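Local coordinates for Lmo1499 protein (Listeria monocytogenes, PDB 4IIW), which probably acts as a membrane-anchored endolytic transglycosylase that cleaves nascent peptidoglycan strands and so ends their elongation, at residues S227-E232 with M241-F246; Y247-K252 with Y316-A321. One frame throughout, in Å; residues are numbered along the deposited sequence.

Contact 1. Residues S227-E232 with M241-F246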
# COMPACT_ATOMS: atom_id res chain seq x y z
N SER B 227 27.36 -35.36 37.91
CA SER B 227 27.00 -34.07 37.30
C SER B 227 28.20 -33.18 36.96
O SER B 227 28.22 -32.55 35.89
CB SER B 227 26.02 -33.28 38.18
OG SER B 227 26.63 -32.92 39.39
N ILE B 228 29.18 -33.09 37.86
CA ILE B 228 30.34 -32.25 37.58
C ILE B 228 31.12 -32.87 36.42
O ILE B 228 31.76 -32.15 35.64
CB ILE B 228 31.21 -31.95 38.81
CG1 ILE B 228 31.91 -33.18 39.35
CG2 ILE B 228 30.37 -31.36 39.92
CD1 ILE B 228 32.81 -32.85 40.56
N ILE B 229 31.05 -34.20 36.30
CA ILE B 229 31.69 -34.92 35.18
C ILE B 229 30.93 -34.61 33.90
O ILE B 229 31.54 -34.33 32.87
CB ILE B 229 31.76 -36.47 35.38
CG1 ILE B 229 32.63 -36.84 36.59
CG2 ILE B 229 32.35 -37.15 34.17
CD1 ILE B 229 32.59 -38.34 36.94
N GLU B 230 29.59 -34.66 33.98
CA GLU B 230 28.73 -34.39 32.81
C GLU B 230 28.98 -33.01 32.19
O GLU B 230 29.25 -32.91 31.00
CB GLU B 230 27.25 -34.51 33.17
CG GLU B 230 26.28 -34.40 31.97
CD GLU B 230 26.23 -35.67 31.13
OE1 GLU B 230 26.51 -36.76 31.68
OE2 GLU B 230 25.87 -35.60 29.92
N LYS B 231 28.91 -31.95 33.00
CA LYS B 231 29.09 -30.59 32.49
C LYS B 231 30.51 -30.29 31.99
O LYS B 231 30.71 -29.31 31.28
CB LYS B 231 28.69 -29.53 33.53
CG LYS B 231 27.25 -29.59 34.02
CD LYS B 231 26.23 -29.57 32.89
CE LYS B 231 26.31 -28.33 32.00
NZ LYS B 231 25.32 -28.41 30.86
N GLU B 232 31.50 -31.11 32.35
CA GLU B 232 32.90 -30.88 31.91
C GLU B 232 33.33 -31.67 30.66
O GLU B 232 34.42 -31.46 30.16
CB GLU B 232 33.88 -31.16 33.05
CG GLU B 232 33.98 -30.07 34.13
CD GLU B 232 34.77 -28.83 33.68
OE1 GLU B 232 34.75 -28.50 32.47
OE2 GLU B 232 35.41 -28.18 34.54
N MSE B 241 38.67 -40.33 32.77
CA MSE B 241 39.88 -39.58 33.11
C MSE B 241 39.46 -38.32 33.83
O MSE B 241 40.08 -37.93 34.82
CB MSE B 241 40.71 -39.20 31.87
CG MSE B 241 41.67 -40.26 31.37
SE MSE B 241 43.05 -40.68 32.67
CE MSE B 241 44.06 -41.93 31.56
N ILE B 242 38.42 -37.67 33.34
CA ILE B 242 37.92 -36.50 34.03
C ILE B 242 37.59 -36.88 35.46
O ILE B 242 37.96 -36.18 36.41
CB ILE B 242 36.67 -35.94 33.36
CG1 ILE B 242 37.03 -35.35 32.00
CG2 ILE B 242 36.02 -34.87 34.23
CD1 ILE B 242 35.80 -34.92 31.16
N ALA B 243 36.92 -38.02 35.63
CA ALA B 243 36.58 -38.47 36.97
C ALA B 243 37.84 -38.70 37.82
O ALA B 243 37.87 -38.31 38.99
CB ALA B 243 35.74 -39.73 36.91
N SER B 244 38.88 -39.28 37.24
CA SER B 244 40.09 -39.56 38.02
C SER B 244 40.74 -38.29 38.52
O SER B 244 41.26 -38.26 39.63
CB SER B 244 41.10 -40.38 37.24
OG SER B 244 41.70 -39.60 36.23
N VAL B 245 40.72 -37.24 37.71
CA VAL B 245 41.29 -35.97 38.13
C VAL B 245 40.58 -35.51 39.39
O VAL B 245 41.21 -35.20 40.40
CB VAL B 245 41.13 -34.87 37.08
CG1 VAL B 245 41.39 -33.52 37.70
CG2 VAL B 245 42.05 -35.12 35.91
N PHE B 246 39.25 -35.47 39.33
CA PHE B 246 38.49 -35.01 40.47
C PHE B 246 38.77 -35.84 41.71
O PHE B 246 39.04 -35.29 42.78
CB PHE B 246 37.01 -34.94 40.18
CG PHE B 246 36.63 -33.86 39.19
CD1 PHE B 246 37.17 -32.59 39.28
CD2 PHE B 246 35.67 -34.10 38.22
CE1 PHE B 246 36.81 -31.59 38.39
CE2 PHE B 246 35.29 -33.10 37.34
CZ PHE B 246 35.87 -31.84 37.43
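Ile228, Ile229 and Glu232 of helix 219-232 meet Ile242, Ala243 and Phe246 of helix 239-251 in a helix-helix packing within the YceG-like (MltG) domain. The short segments run at 128° to each other, and their axes come within 9.8 Å. The packing is apolar, with an aliphatic part and an aromatic part. Ile229 CD1 sits against Ala243 CB. The other branch of Ile229 meets Ile242: Ile229 CG2 is 4.3 Å from Ile242 CG2. Ala307 of helix 302-309 touches both Ile229 and Ala243.

The aromatic part centres on Phe246. Ile228 CG1 stands between its own backbone N and carbonyl carbon (chi1 67°), and this carries CD1 over one face of the ring. The result is a CH-pi contact, with Ile228 CD1 4.1 Å from the centroid of the Phe246 ring. Ile229 CG1 and Glu232 CG lie at the ring edge instead.

Glu232 is predicted to be important for catalytic activity. Its chain bends at chi2 (-75°) and crosses the Phe246 side chain at about a right angle. OE2 is hydrogen-bonded to Thr258 OG1, so the carboxylate has a polar anchor beyond the two helices. On the backbone side, Ile242 CD1 comes 3.9 Å from Glu232 O.

Contact 2. Residues Y247-K252 with Y316-A321; sequences YNRLAK and YLYFLA
Leu317, Arg249 and Asn248 carry this contact. It joins the C-terminal end of helix 239-251 to the connection leading into strand 318-321, which pairs with strand 328-331 in a two-stranded antiparallel sheet. The contact lies near the surface of the YceG-like domain.

Leu317 takes part through both its backbone and its side chain. Its CD2 methyl packs against Asn248 CB. Its carbonyl oxygen accepts two hydrogen bonds from Arg249.

Arg249 reaches that oxygen with a chain extended from CG to NE. The guanidinium grips it side-on with two nitrogens. Arg249 NE is 2.7 Å from Leu317 O, and Arg249 NH2 is 2.9 Å from the same atom. The oxygen lies in the guanidinium plane. The NE bond is the straighter of the two. Arg249 NH1 is bound to Arg255 O and Gln257 OE1, so the group is held from more than one direction and its rotation should be restricted. The Tyr318 ring lies beside NH2. The two flat groups are turned 81° apart, and NH2 approaches the ring obliquely.

Asn248 CG is anti to its carbonyl carbon (chi1 -72°), and the amide reaches toward the chain before the strand. Asn248 ND2 donates to two carbonyls of this connection, Ser314 O and Tyr316 O, so one amide nitrogen ties the helix to it twice. The bond from Asn248 ND2 to Tyr316 O is 2.8 Å long, with the donor tilted 30° from the carbonyl plane.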
# COMPACT_ATOMS: atom_id res chain seq x y z
N TYR B 247 38.74 -37.16 41.59
CA TYR B 247 39.04 -37.98 42.76
C TYR B 247 40.46 -37.66 43.27
O TYR B 247 40.67 -37.50 44.48
CB TYR B 247 38.83 -39.48 42.49
CG TYR B 247 37.35 -39.86 42.45
CD1 TYR B 247 36.57 -39.80 43.61
CD2 TYR B 247 36.75 -40.30 41.28
CE1 TYR B 247 35.22 -40.15 43.59
CE2 TYR B 247 35.39 -40.66 41.25
CZ TYR B 247 34.64 -40.58 42.41
OH TYR B 247 33.30 -40.92 42.40
N ASN B 248 41.42 -37.53 42.36
CA ASN B 248 42.79 -37.23 42.75
C ASN B 248 42.84 -35.95 43.56
O ASN B 248 43.47 -35.91 44.62
CB ASN B 248 43.72 -37.13 41.55
CG ASN B 248 43.99 -38.47 40.90
OD1 ASN B 248 43.62 -39.51 41.43
ND2 ASN B 248 44.67 -38.45 39.76
N ARG B 249 42.17 -34.91 43.06
CA ARG B 249 42.16 -33.62 43.77
C ARG B 249 41.53 -33.76 45.14
O ARG B 249 42.01 -33.22 46.15
CB ARG B 249 41.40 -32.56 42.97
CG ARG B 249 42.10 -32.15 41.69
CD ARG B 249 41.58 -30.82 41.17
NE ARG B 249 42.46 -30.27 40.14
CZ ARG B 249 42.51 -28.99 39.77
NH1 ARG B 249 41.74 -28.08 40.37
NH2 ARG B 249 43.35 -28.60 38.82
N LEU B 250 40.44 -34.52 45.17
CA LEU B 250 39.68 -34.74 46.36
C LEU B 250 40.58 -35.41 47.42
O LEU B 250 40.66 -34.94 48.56
CB LEU B 250 38.46 -35.59 45.99
CG LEU B 250 37.12 -35.34 46.65
CD1 LEU B 250 36.79 -33.87 46.62
CD2 LEU B 250 36.05 -36.15 45.90
N ALA B 251 41.29 -36.47 47.02
CA ALA B 251 42.17 -37.20 47.94
C ALA B 251 43.39 -36.38 48.40
O ALA B 251 43.96 -36.66 49.44
CB ALA B 251 42.66 -38.51 47.30
N LYS B 252 43.73 -35.36 47.61
CA LYS B 252 44.90 -34.51 47.82
C LYS B 252 44.49 -33.15 48.47
O LYS B 252 45.31 -32.25 48.60
CB LYS B 252 45.52 -34.22 46.44
CG LYS B 252 47.01 -34.44 46.27
CD LYS B 252 47.31 -35.90 45.92
CE LYS B 252 48.80 -36.11 45.76
NZ LYS B 252 49.16 -37.50 45.36
N TYR B 316 46.87 -37.79 36.98
CA TYR B 316 46.49 -36.49 36.42
C TYR B 316 45.73 -35.66 37.45
O TYR B 316 44.89 -36.17 38.17
CB TYR B 316 45.70 -36.66 35.12
CG TYR B 316 46.47 -37.44 34.05
CD1 TYR B 316 47.58 -36.88 33.42
CD2 TYR B 316 46.07 -38.72 33.67
CE1 TYR B 316 48.28 -37.59 32.44
CE2 TYR B 316 46.77 -39.44 32.69
CZ TYR B 316 47.87 -38.87 32.09
OH TYR B 316 48.57 -39.57 31.12
N LEU B 317 46.07 -34.37 37.52
CA LEU B 317 45.44 -33.44 38.46
C LEU B 317 44.86 -32.21 37.76
O LEU B 317 44.23 -31.37 38.41
CB LEU B 317 46.46 -32.99 39.51
CG LEU B 317 47.07 -34.08 40.41
CD1 LEU B 317 48.14 -33.50 41.32
CD2 LEU B 317 45.99 -34.74 41.22
N TYR B 318 45.10 -32.08 36.45
CA TYR B 318 44.59 -30.94 35.67
C TYR B 318 44.04 -31.40 34.31
O TYR B 318 44.44 -32.45 33.79
CB TYR B 318 45.70 -29.91 35.43
CG TYR B 318 46.36 -29.39 36.69
CD1 TYR B 318 45.92 -28.23 37.32
CD2 TYR B 318 47.45 -30.06 37.24
CE1 TYR B 318 46.53 -27.76 38.47
CE2 TYR B 318 48.08 -29.60 38.39
CZ TYR B 318 47.61 -28.45 39.01
OH TYR B 318 48.24 -28.00 40.15
N PHE B 319 43.14 -30.62 33.73
CA PHE B 319 42.64 -30.94 32.40
C PHE B 319 42.17 -29.68 31.72
O PHE B 319 41.71 -28.74 32.37
CB PHE B 319 41.52 -31.99 32.45
CG PHE B 319 40.26 -31.55 33.15
CD1 PHE B 319 39.25 -30.89 32.46
CD2 PHE B 319 40.07 -31.83 34.50
CE1 PHE B 319 38.08 -30.50 33.11
CE2 PHE B 319 38.91 -31.44 35.14
CZ PHE B 319 37.91 -30.77 34.44
N LEU B 320 42.34 -29.65 30.40
CA LEU B 320 41.92 -28.50 29.60
C LEU B 320 41.40 -28.97 28.25
O LEU B 320 42.04 -29.77 27.57
CB LEU B 320 43.09 -27.53 29.40
CG LEU B 320 42.73 -26.22 28.70
CD1 LEU B 320 41.67 -25.45 29.50
CD2 LEU B 320 43.98 -25.37 28.50
N ALA B 321 40.23 -28.46 27.87
CA ALA B 321 39.63 -28.78 26.59
C ALA B 321 39.88 -27.61 25.65
O ALA B 321 39.67 -26.46 26.03
CB ALA B 321 38.13 -29.02 26.76

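Both contacts use helix 239-251, at successive turns, and their centres are about 9 Å apart. Contact 1 is buried and joins two helices by apolar packing. Contact 2 is nearer the surface and joins the end of the shared helix to the strand region by side-chain to backbone hydrogen bonds. The two also touch directly. Phe319 meets Glu232 and Phe246 of contact 1: Phe319 CZ lies 3.6 Å from Glu232 OE2 and 3.8 Å from Phe246 CZ. Through Phe319, strand 318-321 therefore packs beside the glutamate predicted to be important for catalytic activity. Elsewhere, the selenium of Met241 lies against the Tyr316 ring.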